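Local structure of endo-1,3-beta-glucanase (Streptomyces sioyaensis, 3DGT) at residues A128-R131 with G132-N136; T217-A220 with N221-D224; A226-T229 with N230-H234; G246-P249 with G250-G254. The protein is an endo-1,3-beta-glucanase of glycoside hydrolase family 16 that probably cleaves internal bonds of 1,3-beta-glucans; its catalytic domain is the part modelled here. All blocks are in the same frame, centred on the assembly; numbering follows the deposited sequence.

Contact 1 (A128-R131 with G132-N136); sequences APFR and GNYQN
The carbonyl of Phe130 takes two backbone bonds, from Asn133 N at 2.9 Å and from Tyr134 N at 2.8 Å, and so closes the turn in which the 3-10 segment 128-130 ends. One residue back, the side-chain amide of Asn136 returns to the chain: ND2 donates to Pro129 O at 3.2 Å, the oxygen lying in the plane of the amide while the nitrogen stands well above the carbonyl plane. Asn133 adds an Asx turn, its OD1 accepting from Gln135 N at 2.9 Å. Around this the aromatic groups pack. Phe130, its CG turned anti to N (chi1 -175°), offers a ring face to Tyr134, whose CA sits 3.7 Å from the Phe130 ring centroid in a CH-pi contact. The Tyr134 ring meets that same ring as an offset edge-to-face pair, planes 74° apart, CD1 reaching Phe130 CE1 at 3.5 Å. Asn136 OD1 lies obliquely against Phe130 CD2 at 3.3 Å, buried with no polar partner. The turn follows strand 119-127; Tyr38 stacks on Tyr134, and Arg131 reaches back to Glu86 in a salt bridge, to Thr87 O, and to Phe237 of strand 236-244.

Contact 2 (T217-A220 with N221-D224); sequences TVTA and NQMD. Unlike the reference sequence in segment 221-224: Gln222 (reference His).
Thr219 and Asn221 lie side by side and point the same way, so that the hydroxyl of one meets the amide oxygen of the other: Thr219 OG1 donates to Asn221 OD1 over a short 2.6 Å, tilted 32° from the carbonyl plane. Thr219 OG1 and Asn221 CG each sit between the backbone N and the carbonyl carbon of their own residue, both chi1 angles near 60°, which brings the two polar ends together on one side of the turn. A valine at Thr219 would probably leave Asn221 OD1 without this donor and its amide freer to rotate. Gln222 comes from another direction, its extended chain running back along the strand and crossing Val218 at about a right angle; its CG lies 3.5 Å from Thr219 O.

Here strand 213-219, which pairs with strand 205-210, gives way to a 3-10 turn before helix 225-232. Gln222 N bonds to Thr219 O at 3.0 Å, and a weaker bond of 3.3 Å joins Met223 N to Ala220 O. Asp224 stands at the N-cap of the helix, and its OD1 is bonded to Thr227 OG1.

Met223, bent at chi3, brings CE to 4.3 Å from Val218 CG1. Ile175 of strand 175-179 touches both of these side chains, and Trp228 packs on Ala220 as well as on Met223.

Contact 3 (A226-T229 with N230-H234); sequences ATWT and NATNH. Unlike the reference sequence in segment 226-229: Ala226 (reference Val).
Helix 225-232, a short helix on the beta-jelly-roll sandwich of family 16, carries Trp228 and Thr232 one turn apart on the same side. Thr232 lies over a face of the indole: CG2 stands 3.9 Å from the centroid of the Trp228 six-membered ring, only 4° off the normal, a CH-pi contact. Its OG1, placed between backbone N and carbonyl carbon (chi1 71°), turns back to give Trp228 O a 2.8 Å hydrogen bond from above the carbonyl plane. The same carbonyl also receives a weak bond from Thr232 N, so side chain and backbone grip it together. The helical i to i+4 bonds include Asn230 N to Ala226 O at 2.8 Å. Asn233 N bonds to Thr229 O, and Asn233 centres an inverse gamma turn. His234 then folds back, NE2 donating to Asn230 O at 2.9 Å with the oxygen in the ring plane. At the indole edge, Trp228 NE1 is hydrogen-bonded to Glu204 OE1. A leucine in place of Trp228 would probably leave Thr232 CG2 without its aromatic face and Glu204 without that donor. The indole packs against Met159 of strand 155-160, while His234 meets Phe236 of the following strand, 236-244.

Contact 4 (G246-P249 with G250-G254); sequences GGFP and GAFGG
Pro249 O takes two hydrogen bonds from the loop after it, one from Phe252 N at 2.9 Å and one from Gly254 N, also at 2.9 Å. The two donors approach from opposite faces of the carbonyl plane, so this one oxygen holds the loop that follows against helix 247-250, a single short turn lying between strand 236-244 and strand 266-276 of the beta-rich family 16 domain. The turn starts at Gly246, the N-cap residue, whose O accepts from Gly250 N at 3.0 Å. Ala251 N is shared: its better bond goes to Phe248 O at 3.0 Å, and a weak one goes to Gly247 O. Farther on, the carbonyls of Phe252 and Gly254 both accept from the side-chain amide NE2 of Gln150, in the loop between strands 146-147 and 155-160.

Glycine suits several of these positions. A CB at Gly246, Gly253 or Gly254 would collide with the carbonyl oxygen of the residue before, and at Gly250 a CB would be tight against the oxygens of Gly246 and Gly247.

The side chains of Phe248 and Phe252 run alongside each other and point the same way, their rings inclined obliquely at 46°. Trp156 meets both rings edge-to-face, Trp120 meets that of Phe248 in the same manner, and Val149 touches both phenylalanines. With Phe252 CG anti to the carbonyl carbon (chi1 -69°), the ring edge turns toward the helix: CE1 reaches Phe248 CE1 at 3.7 Å, and CD1 lies 3.5 Å from Phe248 O, close to the ring plane.

Along the chain the four contacts follow one another without overlap, all within the family 16 domain. Contacts 2 and 3 are neighbours, centres 11 Å apart, because only the short turn 220-224 separates strand 213-219 from helix 225-232: Ala220 CB comes within 3.6 Å of Trp228 CE2. Contact 1, 14 Å from contact 3 between centres, joins this group where Pro129 CD lies 3.8 Å from His234 CG, so the turn after strand 119-127 meets the exit of the helix. Contact 4 stands apart, its centre 26 to 29 Å from the others, beyond strand 236-244. That strand, pairing with strand 119-127, connects the two regions. All four shape connections between strands, away from the magnesium site.

Contact 1 (A128-R131 with G132-N136)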
ATOM      1  N   ALA A 128      -8.031  -8.961  -7.369  1.00 12.25           N
ATOM      2  CA  ALA A 128      -7.713 -10.391  -7.306  1.00 12.35           C
ATOM      3  C   ALA A 128      -7.275 -11.020  -8.648  1.00 12.38           C
ATOM      4  O   ALA A 128      -6.344 -11.834  -8.649  1.00 13.14           O
ATOM      5  CB  ALA A 128      -8.877 -11.169  -6.693  1.00 12.11           C
ATOM      6  N   PRO A 129      -7.939 -10.673  -9.778  1.00 12.45           N
ATOM      7  CA  PRO A 129      -7.482 -11.288 -11.039  1.00 11.85           C
ATOM      8  C   PRO A 129      -6.041 -11.005 -11.445  1.00 12.35           C
ATOM      9  O   PRO A 129      -5.532 -11.680 -12.345  1.00 12.41           O
ATOM     10  CB  PRO A 129      -8.471 -10.741 -12.082  1.00 12.08           C
ATOM     11  CG  PRO A 129      -9.719 -10.439 -11.262  1.00 11.98           C
ATOM     12  CD  PRO A 129      -9.151  -9.858  -9.990  1.00 12.21           C
ATOM     13  N   PHE A 130      -5.381 -10.036 -10.808  1.00 12.15           N
ATOM     14  CA  PHE A 130      -3.965  -9.787 -11.090  1.00 12.08           C
ATOM     15  C   PHE A 130      -3.091 -10.959 -10.642  1.00 12.39           C
ATOM     16  O   PHE A 130      -2.090 -11.289 -11.297  1.00 12.23           O
ATOM     17  CB  PHE A 130      -3.512  -8.492 -10.401  1.00 12.36           C
ATOM     18  CG  PHE A 130      -2.098  -8.072 -10.731  1.00 12.97           C
ATOM     19  CD1 PHE A 130      -1.021  -8.513  -9.968  1.00 13.01           C
ATOM     20  CD2 PHE A 130      -1.852  -7.204 -11.786  1.00 13.30           C
ATOM     21  CE1 PHE A 130       0.283  -8.110 -10.267  1.00 13.41           C
ATOM     22  CE2 PHE A 130      -0.546  -6.793 -12.088  1.00 12.83           C
ATOM     23  CZ  PHE A 130       0.518  -7.242 -11.320  1.00 12.85           C
ATOM     24  N   ARG A 131      -3.452 -11.587  -9.529  1.00 12.07           N
ATOM     25  CA  ARG A 131      -2.613 -12.651  -8.985  1.00 12.50           C
ATOM     26  C   ARG A 131      -2.575 -13.845  -9.928  1.00 12.84           C
ATOM     27  O   ARG A 131      -3.617 -14.349 -10.349  1.00 13.67           O
ATOM     28  CB  ARG A 131      -3.102 -13.081  -7.603  1.00 12.39           C
ATOM     29  CG  ARG A 131      -2.270 -14.203  -6.980  1.00 12.74           C
ATOM     30  CD  ARG A 131      -2.542 -14.349  -5.495  1.00 12.85           C
ATOM     31  NE  ARG A 131      -2.004 -13.238  -4.722  1.00 13.97           N
ATOM     32  CZ  ARG A 131      -2.162 -13.093  -3.407  1.00 13.33           C
ATOM     33  NH1 ARG A 131      -2.856 -13.979  -2.705  1.00 15.25           N
ATOM     34  NH2 ARG A 131      -1.628 -12.047  -2.806  1.00 13.42           N
ATOM     35  N   GLY A 132      -1.366 -14.285 -10.261  1.00 12.79           N
ATOM     36  CA  GLY A 132      -1.203 -15.386 -11.209  1.00 12.84           C
ATOM     37  C   GLY A 132      -1.428 -14.987 -12.652  1.00 13.37           C
ATOM     38  O   GLY A 132      -1.540 -15.840 -13.527  1.00 14.34           O
ATOM     39  N   ASN A 133      -1.505 -13.684 -12.898  1.00 12.88           N
ATOM     40  CA  ASN A 133      -1.733 -13.147 -14.238  1.00 13.14           C
ATOM     41  C   ASN A 133      -0.671 -12.079 -14.502  1.00 13.02           C
ATOM     42  O   ASN A 133       0.185 -12.234 -15.380  1.00 12.58           O
ATOM     43  CB  ASN A 133      -3.156 -12.580 -14.304  1.00 13.36           C
ATOM     44  CG  ASN A 133      -3.504 -11.970 -15.656  1.00 14.04           C
ATOM     45  OD1 ASN A 133      -2.778 -11.126 -16.186  1.00 14.28           O
ATOM     46  ND2 ASN A 133      -4.651 -12.375 -16.200  1.00 16.58           N
ATOM     47  N   TYR A 134      -0.700 -11.004 -13.714  1.00 12.83           N
ATOM     48  CA  TYR A 134       0.352  -9.984 -13.723  1.00 12.85           C
ATOM     49  C   TYR A 134       0.346  -9.069 -14.950  1.00 13.18           C
ATOM     50  O   TYR A 134       1.238  -8.235 -15.096  1.00 13.76           O
ATOM     51  CB  TYR A 134       1.752 -10.615 -13.550  1.00 13.26           C
ATOM     52  CG  TYR A 134       1.823 -11.650 -12.457  1.00 12.66           C
ATOM     53  CD1 TYR A 134       1.414 -11.352 -11.157  1.00 12.97           C
ATOM     54  CD2 TYR A 134       2.299 -12.934 -12.715  1.00 14.03           C
ATOM     55  CE1 TYR A 134       1.473 -12.301 -10.156  1.00 13.98           C
ATOM     56  CE2 TYR A 134       2.368 -13.887 -11.713  1.00 14.04           C
ATOM     57  CZ  TYR A 134       1.956 -13.562 -10.432  1.00 14.23           C
ATOM     58  OH  TYR A 134       2.003 -14.505  -9.430  1.00 15.71           O
ATOM     59  N   GLN A 135      -0.652  -9.222 -15.812  1.00 13.41           N
ATOM     60  CA  GLN A 135      -0.635  -8.561 -17.122  1.00 13.89           C
ATOM     61  C   GLN A 135      -1.873  -7.719 -17.392  1.00 13.72           C
ATOM     62  O   GLN A 135      -2.118  -7.311 -18.536  1.00 14.16           O
ATOM     63  CB  GLN A 135      -0.483  -9.604 -18.234  1.00 13.80           C
ATOM     64  CG  GLN A 135       0.762 -10.489 -18.104  1.00 15.31           C
ATOM     65  CD  GLN A 135       2.069  -9.752 -18.366  1.00 15.54           C
ATOM     66  OE1 GLN A 135       2.087  -8.610 -18.836  1.00 15.60           O
ATOM     67  NE2 GLN A 135       3.184 -10.412 -18.058  1.00 19.03           N
ATOM     68  N   ASN A 136      -2.649  -7.458 -16.341  1.00 13.17           N
ATOM     69  CA  ASN A 136      -3.941  -6.779 -16.484  1.00 13.09           C
ATOM     70  C   ASN A 136      -4.048  -5.461 -15.711  1.00 13.07           C
ATOM     71  O   ASN A 136      -5.140  -5.048 -15.324  1.00 13.94           O
ATOM     72  CB  ASN A 136      -5.104  -7.733 -16.149  1.00 13.21           C
ATOM     73  CG  ASN A 136      -4.898  -8.490 -14.836  1.00 13.05           C
ATOM     74  OD1 ASN A 136      -3.975  -8.213 -14.082  1.00 11.97           O
ATOM     75  ND2 ASN A 136      -5.771  -9.459 -14.569  1.00 14.13           N
TER

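Contact 2 (T217-A220 with N221-D224)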
ATOM      1  N   THR A 217     -11.693  11.286  -2.859  1.00 15.51           N
ATOM      2  CA  THR A 217     -12.863  10.467  -3.133  1.00 16.20           C
ATOM      3  C   THR A 217     -12.910  10.171  -4.627  1.00 15.90           C
ATOM      4  O   THR A 217     -12.605  11.034  -5.463  1.00 16.65           O
ATOM      5  CB  THR A 217     -14.171  11.151  -2.691  1.00 16.49           C
ATOM      6  OG1 THR A 217     -14.030  11.660  -1.357  1.00 18.83           O
ATOM      7  CG2 THR A 217     -15.341  10.161  -2.709  1.00 18.28           C
ATOM      8  N   VAL A 218     -13.278   8.937  -4.945  1.00 15.03           N
ATOM      9  CA  VAL A 218     -13.452   8.497  -6.325  1.00 14.73           C
ATOM     10  C   VAL A 218     -14.876   7.968  -6.416  1.00 14.47           C
ATOM     11  O   VAL A 218     -15.323   7.239  -5.540  1.00 14.74           O
ATOM     12  CB  VAL A 218     -12.428   7.390  -6.705  1.00 14.86           C
ATOM     13  CG1 VAL A 218     -12.548   7.009  -8.181  1.00 16.33           C
ATOM     14  CG2 VAL A 218     -10.997   7.845  -6.394  1.00 16.16           C
ATOM     15  N   THR A 219     -15.607   8.355  -7.458  1.00 14.04           N
ATOM     16  CA  THR A 219     -16.962   7.831  -7.652  1.00 14.01           C
ATOM     17  C   THR A 219     -17.076   7.092  -8.973  1.00 14.23           C
ATOM     18  O   THR A 219     -16.351   7.380  -9.925  1.00 14.23           O
ATOM     19  CB  THR A 219     -18.039   8.927  -7.576  1.00 14.00           C
ATOM     20  OG1 THR A 219     -17.806   9.892  -8.605  1.00 13.93           O
ATOM     21  CG2 THR A 219     -18.024   9.629  -6.226  1.00 13.62           C
ATOM     22  N   ALA A 220     -18.011   6.145  -9.020  1.00 14.48           N
ATOM     23  CA  ALA A 220     -18.170   5.254 -10.168  1.00 15.18           C
ATOM     24  C   ALA A 220     -18.450   5.997 -11.458  1.00 15.67           C
ATOM     25  O   ALA A 220     -18.068   5.527 -12.530  1.00 16.98           O
ATOM     26  CB  ALA A 220     -19.266   4.247  -9.905  1.00 15.01           C
ATOM     27  N   ASN A 221     -19.109   7.148 -11.366  1.00 15.75           N
ATOM     28  CA  ASN A 221     -19.503   7.878 -12.558  1.00 16.41           C
ATOM     29  C   ASN A 221     -18.339   8.637 -13.203  1.00 16.33           C
ATOM     30  O   ASN A 221     -18.526   9.296 -14.240  1.00 17.21           O
ATOM     31  CB  ASN A 221     -20.676   8.814 -12.252  1.00 16.75           C
ATOM     32  CG  ASN A 221     -20.343   9.825 -11.187  1.00 16.24           C
ATOM     33  OD1 ASN A 221     -19.856   9.477 -10.108  1.00 16.76           O
ATOM     34  ND2 ASN A 221     -20.604  11.086 -11.477  1.00 17.48           N
ATOM     35  N   GLN A 222     -17.142   8.535 -12.611  1.00 16.08           N
ATOM     36  CA  GLN A 222     -15.930   9.119 -13.208  1.00 16.37           C
ATOM     37  C   GLN A 222     -15.414   8.296 -14.378  1.00 16.40           C
ATOM     38  O   GLN A 222     -14.474   8.698 -15.058  1.00 17.40           O
ATOM     39  CB  GLN A 222     -14.812   9.297 -12.176  1.00 16.11           C
ATOM     40  CG  GLN A 222     -15.080  10.404 -11.178  1.00 15.78           C
ATOM     41  CD  GLN A 222     -13.897  10.653 -10.269  1.00 16.04           C
ATOM     42  OE1 GLN A 222     -12.930  11.315 -10.637  1.00 18.42           O
ATOM     43  NE2 GLN A 222     -13.974  10.129  -9.072  1.00 14.33           N
ATOM     44  N   MET A 223     -16.013   7.130 -14.601  1.00 16.66           N
ATOM     45  CA  MET A 223     -15.612   6.255 -15.703  1.00 16.62           C
ATOM     46  C   MET A 223     -16.848   5.505 -16.191  1.00 17.21           C
ATOM     47  O   MET A 223     -17.901   5.571 -15.550  1.00 17.22           O
ATOM     48  CB  MET A 223     -14.506   5.289 -15.238  1.00 17.16           C
ATOM     49  CG  MET A 223     -14.910   4.400 -14.065  1.00 16.11           C
ATOM     50  SD  MET A 223     -13.525   3.787 -13.085  1.00 15.52           S
ATOM     51  CE  MET A 223     -13.213   5.204 -12.042  1.00 16.96           C
ATOM     52  N   ASP A 224     -16.743   4.803 -17.319  1.00 17.66           N
ATOM     53  CA  ASP A 224     -17.889   4.031 -17.792  1.00 18.67           C
ATOM     54  C   ASP A 224     -18.128   2.776 -16.941  1.00 18.58           C
ATOM     55  O   ASP A 224     -17.263   2.388 -16.139  1.00 18.22           O
ATOM     56  CB  ASP A 224     -17.840   3.759 -19.314  1.00 19.27           C
ATOM     57  CG  ASP A 224     -16.707   2.838 -19.744  1.00 21.69           C
ATOM     58  OD1 ASP A 224     -16.192   2.050 -18.930  1.00 23.49           O
ATOM     59  OD2 ASP A 224     -16.361   2.881 -20.950  1.00 24.67           O
TER

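Contact 3 (A226-T229 with N230-H234)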
ATOM      1  N   ALA A 226     -18.252  -0.461 -17.634  1.00 18.17           N
ATOM      2  CA  ALA A 226     -17.285  -1.545 -17.835  1.00 17.62           C
ATOM      3  C   ALA A 226     -15.974  -1.298 -17.086  1.00 16.85           C
ATOM      4  O   ALA A 226     -15.435  -2.214 -16.459  1.00 17.13           O
ATOM      5  CB  ALA A 226     -17.026  -1.779 -19.325  1.00 18.36           C
ATOM      6  N   THR A 227     -15.465  -0.070 -17.151  1.00 15.66           N
ATOM      7  CA  THR A 227     -14.214   0.289 -16.473  1.00 15.48           C
ATOM      8  C   THR A 227     -14.343   0.110 -14.951  1.00 15.24           C
ATOM      9  O   THR A 227     -13.450  -0.452 -14.299  1.00 14.80           O
ATOM     10  CB  THR A 227     -13.776   1.719 -16.847  1.00 15.27           C
ATOM     11  OG1 THR A 227     -13.536   1.777 -18.260  1.00 17.18           O
ATOM     12  CG2 THR A 227     -12.492   2.117 -16.134  1.00 15.10           C
ATOM     13  N   TRP A 228     -15.468   0.551 -14.391  1.00 14.78           N
ATOM     14  CA  TRP A 228     -15.705   0.424 -12.949  1.00 14.70           C
ATOM     15  C   TRP A 228     -15.843  -1.036 -12.543  1.00 15.10           C
ATOM     16  O   TRP A 228     -15.281  -1.457 -11.533  1.00 14.89           O
ATOM     17  CB  TRP A 228     -16.930   1.246 -12.528  1.00 14.83           C
ATOM     18  CG  TRP A 228     -17.227   1.223 -11.039  1.00 14.23           C
ATOM     19  CD1 TRP A 228     -18.223   0.524 -10.416  1.00 15.27           C
ATOM     20  CD2 TRP A 228     -16.520   1.923  -9.999  1.00 14.36           C
ATOM     21  NE1 TRP A 228     -18.188   0.747  -9.059  1.00 14.64           N
ATOM     22  CE2 TRP A 228     -17.155   1.604  -8.775  1.00 14.89           C
ATOM     23  CE3 TRP A 228     -15.424   2.798  -9.985  1.00 15.26           C
ATOM     24  CZ2 TRP A 228     -16.717   2.124  -7.545  1.00 15.21           C
ATOM     25  CZ3 TRP A 228     -14.996   3.321  -8.760  1.00 15.49           C
ATOM     26  CH2 TRP A 228     -15.645   2.981  -7.563  1.00 15.49           C
ATOM     27  N   THR A 229     -16.585  -1.795 -13.342  1.00 15.59           N
ATOM     28  CA  THR A 229     -16.781  -3.235 -13.146  1.00 16.20           C
ATOM     29  C   THR A 229     -15.443  -3.974 -13.160  1.00 15.59           C
ATOM     30  O   THR A 229     -15.165  -4.797 -12.283  1.00 15.26           O
ATOM     31  CB  THR A 229     -17.713  -3.808 -14.261  1.00 16.54           C
ATOM     32  OG1 THR A 229     -18.998  -3.183 -14.178  1.00 21.34           O
ATOM     33  CG2 THR A 229     -17.867  -5.318 -14.138  1.00 18.71           C
ATOM     34  N   ASN A 230     -14.632  -3.695 -14.176  1.00 15.12           N
ATOM     35  CA  ASN A 230     -13.331  -4.339 -14.319  1.00 14.78           C
ATOM     36  C   ASN A 230     -12.430  -4.024 -13.132  1.00 14.22           C
ATOM     37  O   ASN A 230     -11.670  -4.880 -12.679  1.00 14.42           O
ATOM     38  CB  ASN A 230     -12.657  -3.899 -15.621  1.00 15.05           C
ATOM     39  CG  ASN A 230     -13.350  -4.449 -16.854  1.00 16.75           C
ATOM     40  OD1 ASN A 230     -14.134  -5.392 -16.771  1.00 18.32           O
ATOM     41  ND2 ASN A 230     -13.070  -3.851 -18.004  1.00 18.31           N
ATOM     42  N   ALA A 231     -12.528  -2.790 -12.640  1.00 13.55           N
ATOM     43  CA  ALA A 231     -11.671  -2.331 -11.560  1.00 13.13           C
ATOM     44  C   ALA A 231     -12.142  -2.760 -10.179  1.00 13.31           C
ATOM     45  O   ALA A 231     -11.321  -2.846  -9.266  1.00 13.33           O
ATOM     46  CB  ALA A 231     -11.495  -0.814 -11.615  1.00 12.59           C
ATOM     47  N   THR A 232     -13.440  -3.021 -10.011  1.00 13.20           N
ATOM     48  CA  THR A 232     -13.988  -3.223  -8.663  1.00 14.24           C
ATOM     49  C   THR A 232     -14.885  -4.439  -8.452  1.00 14.47           C
ATOM     50  O   THR A 232     -15.209  -4.749  -7.305  1.00 14.66           O
ATOM     51  CB  THR A 232     -14.751  -1.976  -8.139  1.00 14.31           C
ATOM     52  OG1 THR A 232     -15.974  -1.826  -8.862  1.00 15.06           O
ATOM     53  CG2 THR A 232     -13.931  -0.714  -8.298  1.00 15.60           C
ATOM     54  N   ASN A 233     -15.296  -5.123  -9.517  1.00 15.07           N
ATOM     55  CA  ASN A 233     -16.202  -6.259  -9.323  1.00 15.38           C
ATOM     56  C   ASN A 233     -15.480  -7.578  -9.061  1.00 15.27           C
ATOM     57  O   ASN A 233     -15.586  -8.538  -9.824  1.00 16.04           O
ATOM     58  CB  ASN A 233     -17.254  -6.400 -10.434  1.00 16.35           C
ATOM     59  CG  ASN A 233     -18.364  -7.377 -10.043  1.00 18.72           C
ATOM     60  OD1 ASN A 233     -18.678  -7.525  -8.858  1.00 23.13           O
ATOM     61  ND2 ASN A 233     -18.922  -8.072 -11.026  1.00 23.07           N
ATOM     62  N   HIS A 234     -14.773  -7.608  -7.939  1.00 14.17           N
ATOM     63  CA  HIS A 234     -13.956  -8.737  -7.530  1.00 13.47           C
ATOM     64  C   HIS A 234     -13.353  -8.401  -6.177  1.00 13.04           C
ATOM     65  O   HIS A 234     -13.415  -7.252  -5.730  1.00 12.58           O
ATOM     66  CB  HIS A 234     -12.831  -8.997  -8.545  1.00 13.16           C
ATOM     67  CG  HIS A 234     -12.135  -7.755  -9.012  1.00 13.08           C
ATOM     68  ND1 HIS A 234     -11.378  -6.971  -8.173  1.00 12.88           N
ATOM     69  CD2 HIS A 234     -12.081  -7.163 -10.230  1.00 12.92           C
ATOM     70  CE1 HIS A 234     -10.889  -5.947  -8.848  1.00 13.98           C
ATOM     71  NE2 HIS A 234     -11.300  -6.039 -10.101  1.00 13.92           N
TER

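Contact 4 (G246-P249 with G250-G254)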
ATOM      1  N   GLY A 246      12.946   4.100  -8.563  1.00 13.34           N
ATOM      2  CA  GLY A 246      11.846   3.964  -9.510  1.00 13.10           C
ATOM      3  C   GLY A 246      11.171   5.280  -9.841  1.00 13.24           C
ATOM      4  O   GLY A 246      11.642   6.358  -9.474  1.00 13.26           O
ATOM      5  N   GLY A 247      10.041   5.174 -10.519  1.00 12.95           N
ATOM      6  CA  GLY A 247       9.424   6.329 -11.157  1.00 12.93           C
ATOM      7  C   GLY A 247       8.871   7.389 -10.221  1.00 13.38           C
ATOM      8  O   GLY A 247       9.003   8.587 -10.497  1.00 13.93           O
ATOM      9  N   PHE A 248       8.254   6.966  -9.123  1.00 13.23           N
ATOM     10  CA  PHE A 248       7.649   7.934  -8.187  1.00 13.33           C
ATOM     11  C   PHE A 248       8.753   8.786  -7.532  1.00 13.37           C
ATOM     12  O   PHE A 248       8.722  10.018  -7.638  1.00 13.70           O
ATOM     13  CB  PHE A 248       6.767   7.207  -7.161  1.00 13.73           C
ATOM     14  CG  PHE A 248       5.685   8.056  -6.514  1.00 14.08           C
ATOM     15  CD1 PHE A 248       5.836   9.426  -6.325  1.00 15.64           C
ATOM     16  CD2 PHE A 248       4.515   7.438  -6.055  1.00 15.10           C
ATOM     17  CE1 PHE A 248       4.839  10.177  -5.700  1.00 16.37           C
ATOM     18  CE2 PHE A 248       3.499   8.181  -5.429  1.00 16.48           C
ATOM     19  CZ  PHE A 248       3.669   9.555  -5.259  1.00 16.56           C
ATOM     20  N   PRO A 249       9.756   8.156  -6.887  1.00 12.88           N
ATOM     21  CA  PRO A 249      10.850   9.017  -6.415  1.00 12.59           C
ATOM     22  C   PRO A 249      11.523   9.801  -7.541  1.00 12.71           C
ATOM     23  O   PRO A 249      11.987  10.915  -7.317  1.00 12.62           O
ATOM     24  CB  PRO A 249      11.839   8.030  -5.773  1.00 12.91           C
ATOM     25  CG  PRO A 249      11.023   6.823  -5.456  1.00 12.95           C
ATOM     26  CD  PRO A 249       9.960   6.743  -6.511  1.00 12.70           C
ATOM     27  N   GLY A 250      11.546   9.236  -8.743  1.00 13.17           N
ATOM     28  CA  GLY A 250      12.140   9.923  -9.892  1.00 14.30           C
ATOM     29  C   GLY A 250      11.480  11.247 -10.229  1.00 14.58           C
ATOM     30  O   GLY A 250      12.123  12.140 -10.788  1.00 15.81           O
ATOM     31  N   ALA A 251      10.195  11.373  -9.897  1.00 14.76           N
ATOM     32  CA  ALA A 251       9.440  12.593 -10.166  1.00 14.64           C
ATOM     33  C   ALA A 251       9.643  13.641  -9.069  1.00 14.68           C
ATOM     34  O   ALA A 251       9.208  14.792  -9.215  1.00 15.02           O
ATOM     35  CB  ALA A 251       7.968  12.278 -10.346  1.00 14.92           C
ATOM     36  N   PHE A 252      10.305  13.229  -7.982  1.00 14.03           N
ATOM     37  CA  PHE A 252      10.572  14.085  -6.820  1.00 13.95           C
ATOM     38  C   PHE A 252      12.054  14.124  -6.431  1.00 13.85           C
ATOM     39  O   PHE A 252      12.401  14.164  -5.248  1.00 14.25           O
ATOM     40  CB  PHE A 252       9.691  13.664  -5.632  1.00 13.64           C
ATOM     41  CG  PHE A 252       8.237  13.970  -5.840  1.00 13.86           C
ATOM     42  CD1 PHE A 252       7.443  13.137  -6.630  1.00 13.61           C
ATOM     43  CD2 PHE A 252       7.672  15.121  -5.296  1.00 15.19           C
ATOM     44  CE1 PHE A 252       6.100  13.433  -6.860  1.00 15.16           C
ATOM     45  CE2 PHE A 252       6.333  15.424  -5.511  1.00 14.13           C
ATOM     46  CZ  PHE A 252       5.547  14.587  -6.303  1.00 15.57           C
ATOM     47  N   GLY A 253      12.915  14.126  -7.447  1.00 14.35           N
ATOM     48  CA  GLY A 253      14.356  14.313  -7.229  1.00 14.69           C
ATOM     49  C   GLY A 253      15.244  13.098  -7.429  1.00 15.36           C
ATOM     50  O   GLY A 253      16.479  13.213  -7.437  1.00 16.26           O
ATOM     51  N   GLY A 254      14.637  11.932  -7.599  1.00 15.37           N
ATOM     52  CA  GLY A 254      15.390  10.715  -7.865  1.00 15.26           C
ATOM     53  C   GLY A 254      15.903   9.998  -6.636  1.00 15.38           C
ATOM     54  O   GLY A 254      15.562  10.346  -5.503  1.00 16.06           O
TER